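Local structure of arginase (Thermus thermophilus, 2EF4) at the interface of chains A and B. The protein catalyses the hydrolysis of L-arginine to L-ornithine and urea, very probably with two manganese ions bound in each subunit. Residues are numbered along the deposited sequence; one frame, centred on the assembly and turned at random. Chains: chain A/B, Arginase.

The interface of chains A and B. Residues chain A 169-170, 175, 178, 187; chain B 288-290.
A:Lys175 reaches out to the C-terminus of chain B, its side-chain nitrogen NZ giving a hydrogen bond to the terminal carboxylate oxygen OXT of B:Phe290 at 2.5 Å. Beyond CG the lysine chain runs fully extended, passing B:Phe290 in the opposite direction, with CB against the ring atom CE1 (3.9 Å). Backbone oxygen O of B:Ile289 also lies near NZ, though that bond is weak. With an alanine here, CB would still sit near CE1, but the chain B carboxylate would probably lose its hydrogen-bond partner and the space beside the C-terminus taken by the rest of the lysine chain would be left unfilled.

One face of the B:Phe290 ring receives methyl CD1 of A:Leu170, 4.0 Å above its centre in a CH-pi contact. A:Thr187 comes in from another direction: its methyl CG2 meets ring atom CD2 at 4.0 Å, while its CB packs on CD1 of B:Ile289 at 3.6 Å. The threonine and isoleucine side chains run past each other in opposite directions. In B:Ile289, CG1 stands beside the backbone N (chi1 -69°) and CG2 anti to that N, which lets CD1 and CG2 both touch A:Thr187. A water joins the backbones, 2.8 Å from N of A:Leu170 and 2.8 Å from O of B:Ile289.

In the fold, the C-terminal tail of chain B inserts between helix 172-181, the loop before it and the end of strand 184-187 of chain A, a contact within the deposited hexamer that may reflect the enzyme's oligomer.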
ATOM      1  N   SER A 169       3.918  12.733  23.832  1.00 41.28           N
ATOM      2  CA  SER A 169       4.506  11.560  24.480  1.00 41.28           C
ATOM      3  C   SER A 169       5.594  11.949  25.478  1.00 41.28           C
ATOM      4  O   SER A 169       6.643  12.464  25.094  1.00 41.28           O
ATOM      5  CB  SER A 169       5.091  10.615  23.423  1.00 41.28           C
ATOM      6  OG  SER A 169       5.611   9.441  24.018  1.00 41.28           O
ATOM      7  N   LEU A 170       5.347  11.673  26.759  1.00 41.28           N
ATOM      8  CA  LEU A 170       6.295  12.013  27.817  1.00 41.28           C
ATOM      9  C   LEU A 170       6.599  10.905  28.819  1.00 41.28           C
ATOM     10  O   LEU A 170       5.734  10.107  29.173  1.00 41.28           O
ATOM     11  CB  LEU A 170       5.777  13.218  28.601  1.00 41.28           C
ATOM     12  CG  LEU A 170       5.695  14.555  27.873  1.00 41.28           C
ATOM     13  CD1 LEU A 170       4.783  15.511  28.638  1.00 41.28           C
ATOM     14  CD2 LEU A 170       7.090  15.120  27.718  1.00 41.28           C
ATOM     15  N   LYS A 175       8.404  14.688  32.819  1.00 41.28           N
ATOM     16  CA  LYS A 175       7.375  15.581  33.329  1.00 41.28           C
ATOM     17  C   LYS A 175       7.887  16.336  34.556  1.00 41.28           C
ATOM     18  O   LYS A 175       7.684  17.544  34.678  1.00 41.28           O
ATOM     19  CB  LYS A 175       6.120  14.785  33.693  1.00 41.28           C
ATOM     20  CG  LYS A 175       5.621  13.873  32.583  1.00 41.28           C
ATOM     21  CD  LYS A 175       4.253  13.276  32.913  1.00 41.28           C
ATOM     22  CE  LYS A 175       3.841  12.266  31.853  1.00 41.28           C
ATOM     23  NZ  LYS A 175       2.462  11.755  32.054  1.00 41.28           N
ATOM     24  N   LEU A 178      10.551  18.968  33.523  1.00 41.28           N
ATOM     25  CA  LEU A 178       9.983  20.100  32.807  1.00 41.28           C
ATOM     26  C   LEU A 178       9.246  21.044  33.749  1.00 41.28           C
ATOM     27  O   LEU A 178       9.329  22.260  33.610  1.00 41.28           O
ATOM     28  CB  LEU A 178       9.040  19.616  31.700  1.00 41.28           C
ATOM     29  CG  LEU A 178       9.722  19.060  30.439  1.00 41.28           C
ATOM     30  CD1 LEU A 178       8.717  18.279  29.610  1.00 41.28           C
ATOM     31  CD2 LEU A 178      10.322  20.201  29.639  1.00 41.28           C
ATOM     32  N   THR A 187       1.177  20.939  24.553  1.00 41.28           N
ATOM     33  CA  THR A 187       0.984  19.568  24.099  1.00 41.28           C
ATOM     34  C   THR A 187      -0.163  19.574  23.099  1.00 41.28           C
ATOM     35  O   THR A 187      -0.781  20.617  22.877  1.00 41.28           O
ATOM     36  CB  THR A 187       0.600  18.632  25.266  1.00 41.28           C
ATOM     37  OG1 THR A 187      -0.754  18.891  25.656  1.00 41.28           O
ATOM     38  CG2 THR A 187       1.520  18.856  26.463  1.00 41.28           C
TER
ATOM     39  N   ARG B 288      -3.734  11.523  30.188  1.00 41.28           N
ATOM     40  CA  ARG B 288      -3.401  12.835  29.637  1.00 41.28           C
ATOM     41  C   ARG B 288      -1.942  12.801  29.202  1.00 41.28           C
ATOM     42  O   ARG B 288      -1.165  11.979  29.693  1.00 41.28           O
ATOM     43  CB  ARG B 288      -3.585  13.934  30.690  1.00 41.28           C
ATOM     44  CG  ARG B 288      -4.918  13.911  31.419  1.00 41.28           C
ATOM     45  CD  ARG B 288      -5.368  15.315  31.802  1.00 41.28           C
ATOM     46  NE  ARG B 288      -6.307  15.870  30.826  1.00 41.28           N
ATOM     47  CZ  ARG B 288      -6.001  16.778  29.904  1.00 41.28           C
ATOM     48  NH1 ARG B 288      -6.941  17.205  29.068  1.00 41.28           N
ATOM     49  NH2 ARG B 288      -4.769  17.267  29.823  1.00 41.28           N
ATOM     50  N   ILE B 289      -1.565  13.688  28.287  1.00 41.28           N
ATOM     51  CA  ILE B 289      -0.186  13.719  27.824  1.00 41.28           C
ATOM     52  C   ILE B 289       0.733  14.015  28.998  1.00 41.28           C
ATOM     53  O   ILE B 289       1.775  13.375  29.152  1.00 41.28           O
ATOM     54  CB  ILE B 289       0.017  14.767  26.721  1.00 41.28           C
ATOM     55  CG1 ILE B 289      -0.718  14.315  25.457  1.00 41.28           C
ATOM     56  CG2 ILE B 289       1.510  14.954  26.443  1.00 41.28           C
ATOM     57  CD1 ILE B 289      -0.833  15.388  24.417  1.00 41.28           C
ATOM     58  N   PHE B 290       0.337  14.968  29.837  1.00 41.28           N
ATOM     59  CA  PHE B 290       1.122  15.317  31.015  1.00 41.28           C
ATOM     60  C   PHE B 290       0.636  14.531  32.234  1.00 41.28           C
ATOM     61  O   PHE B 290       0.421  15.167  33.289  1.00 41.28           O
ATOM     62  CB  PHE B 290       0.999  16.805  31.304  1.00 41.28           C
ATOM     63  CG  PHE B 290       2.302  17.542  31.277  1.00 41.28           C
ATOM     64  CD1 PHE B 290       3.291  17.285  32.228  1.00 41.28           C
ATOM     65  CD2 PHE B 290       2.546  18.497  30.295  1.00 41.28           C
ATOM     66  CE1 PHE B 290       4.500  17.991  32.211  1.00 41.28           C
ATOM     67  CE2 PHE B 290       3.747  19.208  30.267  1.00 41.28           C
ATOM     68  CZ  PHE B 290       4.730  18.948  31.223  1.00 41.28           C
ATOM     69  OXT PHE B 290       0.478  13.295  32.121  1.00 41.28           O
TER
HETATM   70  O   HOH W   1       2.790  11.146  27.832  1.00 41.28           O